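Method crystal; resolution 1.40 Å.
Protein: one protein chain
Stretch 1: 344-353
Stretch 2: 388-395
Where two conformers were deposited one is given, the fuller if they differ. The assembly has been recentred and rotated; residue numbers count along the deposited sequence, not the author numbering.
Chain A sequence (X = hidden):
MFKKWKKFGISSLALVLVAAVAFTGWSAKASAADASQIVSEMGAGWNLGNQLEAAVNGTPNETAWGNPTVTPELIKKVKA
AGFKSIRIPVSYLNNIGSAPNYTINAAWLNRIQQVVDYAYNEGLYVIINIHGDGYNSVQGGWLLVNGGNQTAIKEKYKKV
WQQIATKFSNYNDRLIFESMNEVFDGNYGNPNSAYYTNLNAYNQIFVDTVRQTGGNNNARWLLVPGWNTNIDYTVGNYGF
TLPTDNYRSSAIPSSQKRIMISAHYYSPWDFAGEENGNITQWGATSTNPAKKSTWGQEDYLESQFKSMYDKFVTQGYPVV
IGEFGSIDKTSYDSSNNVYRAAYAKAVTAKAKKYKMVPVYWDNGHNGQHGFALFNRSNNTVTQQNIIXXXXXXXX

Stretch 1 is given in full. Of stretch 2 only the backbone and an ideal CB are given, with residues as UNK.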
# COMPACT_ATOMS: atom_id res chain seq x y z
N ALA A 344 15.49 -6.23 -2.48
CA ALA A 344 14.96 -4.88 -2.38
C ALA A 344 15.50 -4.01 -3.50
O ALA A 344 14.76 -3.21 -4.09
CB ALA A 344 15.28 -4.24 -1.02
N LYS A 345 16.79 -4.12 -3.81
CA LYS A 345 17.37 -3.36 -4.91
C LYS A 345 16.73 -3.73 -6.23
O LYS A 345 16.43 -2.86 -7.05
CB LYS A 345 18.89 -3.57 -4.98
CG LYS A 345 19.55 -2.78 -6.07
CD LYS A 345 21.06 -2.79 -5.92
CE LYS A 345 21.72 -2.01 -7.05
NZ LYS A 345 23.17 -1.87 -6.78
N ALA A 346 16.56 -5.04 -6.46
CA ALA A 346 16.01 -5.49 -7.73
C ALA A 346 14.57 -5.00 -7.91
O ALA A 346 14.20 -4.52 -9.00
CB ALA A 346 16.10 -7.00 -7.82
N VAL A 347 13.75 -5.10 -6.87
CA VAL A 347 12.35 -4.66 -6.99
C VAL A 347 12.32 -3.16 -7.21
O VAL A 347 11.56 -2.66 -8.04
CB VAL A 347 11.52 -5.10 -5.75
CG1 VAL A 347 10.15 -4.43 -5.77
CG2 VAL A 347 11.41 -6.63 -5.67
N THR A 348 13.13 -2.42 -6.44
CA THR A 348 13.16 -0.95 -6.57
C THR A 348 13.61 -0.56 -7.98
O THR A 348 12.98 0.30 -8.62
CB THR A 348 14.07 -0.32 -5.50
OG1 THR A 348 13.58 -0.68 -4.20
CG2 THR A 348 14.13 1.16 -5.64
N ALA A 349 14.68 -1.19 -8.45
CA ALA A 349 15.22 -0.86 -9.78
C ALA A 349 14.21 -1.21 -10.86
O ALA A 349 14.13 -0.53 -11.88
CB ALA A 349 16.51 -1.60 -10.02
N LYS A 350 13.46 -2.30 -10.67
CA LYS A 350 12.49 -2.70 -11.71
C LYS A 350 11.34 -1.71 -11.74
O LYS A 350 10.82 -1.38 -12.82
CB LYS A 350 11.97 -4.11 -11.45
CG LYS A 350 11.23 -4.72 -12.63
CD LYS A 350 12.12 -4.93 -13.86
CE LYS A 350 13.11 -6.05 -13.64
NZ LYS A 350 14.09 -6.07 -14.77
N ALA A 351 10.89 -1.29 -10.56
CA ALA A 351 9.90 -0.20 -10.50
C ALA A 351 10.41 1.06 -11.20
O ALA A 351 9.68 1.70 -11.98
CB ALA A 351 9.52 0.11 -9.05
N LYS A 352 11.66 1.43 -10.93
CA LYS A 352 12.24 2.61 -11.56
C LYS A 352 12.25 2.47 -13.08
O LYS A 352 11.87 3.40 -13.81
CB LYS A 352 13.65 2.87 -11.01
CG LYS A 352 14.39 4.09 -11.61
CD LYS A 352 13.97 5.38 -10.98
CE LYS A 352 14.73 6.57 -11.59
NZ LYS A 352 16.18 6.34 -11.70
N LYS A 353 12.65 1.30 -13.56
CA LYS A 353 12.70 1.01 -15.01
C LYS A 353 11.35 1.23 -15.66
O LYS A 353 11.25 1.83 -16.74
CB LYS A 353 13.17 -0.41 -15.24
CG LYS A 353 13.14 -0.86 -16.69
CD LYS A 353 13.57 -2.29 -16.80
CE LYS A 353 13.56 -2.75 -18.27
NZ LYS A 353 13.94 -4.17 -18.42
N UNK A 388 20.37 1.16 1.75
CA UNK A 388 21.28 1.55 0.67
C UNK A 388 20.92 0.85 -0.64
O UNK A 388 21.05 1.42 -1.72
CB UNK A 388 22.73 1.23 1.05
N UNK A 389 20.52 -0.42 -0.55
CA UNK A 389 20.12 -1.20 -1.73
C UNK A 389 18.91 -0.56 -2.43
O UNK A 389 18.89 -0.41 -3.65
CB UNK A 389 19.79 -2.64 -1.33
N UNK A 390 17.93 -0.12 -1.65
CA UNK A 390 16.77 0.57 -2.21
C UNK A 390 17.23 1.85 -2.91
O UNK A 390 16.79 2.17 -4.02
CB UNK A 390 15.74 0.89 -1.12
N UNK A 391 18.05 2.64 -2.23
CA UNK A 391 18.46 3.90 -2.81
C UNK A 391 19.33 3.71 -4.06
O UNK A 391 19.20 4.46 -5.02
CB UNK A 391 19.21 4.72 -1.77
N UNK A 392 20.16 2.68 -4.07
CA UNK A 392 20.90 2.33 -5.29
C UNK A 392 19.94 1.98 -6.42
O UNK A 392 20.16 2.33 -7.58
CB UNK A 392 21.85 1.16 -5.03
N UNK A 393 18.88 1.26 -6.08
CA UNK A 393 17.88 0.88 -7.07
C UNK A 393 17.12 2.05 -7.67
O UNK A 393 16.52 1.92 -8.75
CB UNK A 393 16.88 -0.09 -6.44
N UNK A 394 17.13 3.21 -7.00
CA UNK A 394 16.49 4.41 -7.54
C UNK A 394 17.40 5.22 -8.48
O UNK A 394 16.95 6.26 -9.01
CB UNK A 394 16.03 5.30 -6.39
N UNK A 395 18.61 4.77 -8.74
CA UNK A 395 19.56 5.52 -9.58
C UNK A 395 19.16 5.44 -11.05
O UNK A 395 18.55 4.46 -11.49
OXT UNK A 395 19.40 6.39 -11.81
CB UNK A 395 20.98 4.99 -9.39

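The helix of stretch 1 runs beside helix 388-393, with N-to-C directions 24° apart and axes approaching to 7.5 Å; beyond it the chain continues as loop or turn. So close a packing leaves little room for side chains where the backbones are nearest.

Position 388 has nothing of stretch 1 within 5.5 Å of its ideal CB, so stretch 1 sets no preference there. The residue is Asn388, which makes no contact with stretch 1.

At 389 the CA-to-CB bond points sideways, and the ideal CB lies 3.9 Å from Lys345 CB and 4.8 Å from Ala344 CB. A small side chain fits without further reach; the closeness of Lys345 CB leaves less room on that side. Ala389 occupies the place, its methyl against Lys345 CB, while its carbonyl O receives a CA-H...O contact from Lys345 CA at 3.5 Å.

Position 390 also points sideways, its ideal CB 4.1 Å from Thr348 OG1 and 5.1 Å from Ala344 CB. With Ala344 CB nearby and the Thr348 OG1 proton already given to Ala344 O (2.8 Å), apolar chains such as valine, leucine or isoleucine suit, though a donor to OG1 is not excluded. Ile390, with chi1 m and chi2 t, sets CG1 3.8 Å from Ala344 CB and CG2 3.8 Å from Thr348 OG1.

At 391 CA-to-CB points away and no atom of stretch 1 lies within 5.5 Å of the ideal CB, so stretch 1 makes no demand there and almost any side chain would suit; it is Met391.

At 392 the ideal CB lies 3.7 Å from Lys345 NZ, the end of an all-t chain. An acceptor is favoured, whether from Asp, Glu, Asn or Gln. Gln392 supplies its amide oxygen: Lys345 NZ donates to Gln392 OE1 at 2.9 Å.

Position 393 is the most restrictive. Its ideal CB points toward stretch 1 and would clash with Lys345 O at 2.9 Å and Thr348 CB at 3.0 Å, with Ala349 N tight at 3.2 Å. Glycine alone avoids the overlap. Gly393 lets its CA come within 4.2 Å of Ala349 CA, and Ala349 CA makes a CA-H...O contact to Gly393 O at 3.2 Å.

At 394 CA-to-CB points away, yet the ideal CB is 4.6 Å from Thr348 CG2, so a flexible apolar chain could fold back. Met394 does so with three m torsions, bringing SD 3.5 Å from Thr348 CG2. Its backbone O accepts from Lys352 NZ at 2.8 Å.

Position 395 ends the chain and points away, its ideal CB 5.5 Å from Lys352 NZ; many side chains would serve, since the terminal carboxylate meets the lysine. In Gln395, OXT forms a salt bridge with Lys352 NZ (3.2 Å), and O accepts a weak hydrogen bond from the same NZ (3.0 Å). A water also bridges Lys352 NZ and Gln395 O.

Stretch 2 388-395: NAIMQGMQ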
# COMPACT_ATOMS: atom_id res chain seq x y z
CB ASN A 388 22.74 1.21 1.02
CG ASN A 388 23.33 2.10 2.09
OD1 ASN A 388 22.79 3.14 2.40
ND2 ASN A 388 24.47 1.68 2.64
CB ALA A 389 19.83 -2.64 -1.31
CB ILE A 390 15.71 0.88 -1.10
CG1 ILE A 390 15.09 -0.43 -0.60
CG2 ILE A 390 14.63 1.85 -1.61
CD1 ILE A 390 14.24 -0.28 0.67
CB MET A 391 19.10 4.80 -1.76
CG MET A 391 18.15 5.11 -0.60
SD MET A 391 16.64 5.99 -1.09
CE MET A 391 15.54 5.58 0.27
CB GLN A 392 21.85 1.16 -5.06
CG GLN A 392 23.03 1.49 -4.17
CD GLN A 392 23.72 0.27 -3.63
OE1 GLN A 392 23.49 -0.85 -4.10
NE2 GLN A 392 24.56 0.46 -2.61
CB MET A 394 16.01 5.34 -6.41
CG MET A 394 14.89 4.76 -5.57
SD MET A 394 13.37 4.43 -6.46
CE MET A 394 13.10 6.05 -7.16
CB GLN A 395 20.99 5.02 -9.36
CG GLN A 395 21.57 5.48 -8.01
CD GLN A 395 22.76 4.65 -7.52
OE1 GLN A 395 23.20 3.71 -8.18
NE2 GLN A 395 23.27 4.98 -6.33
O HOH W 1 17.04 5.02 -13.81
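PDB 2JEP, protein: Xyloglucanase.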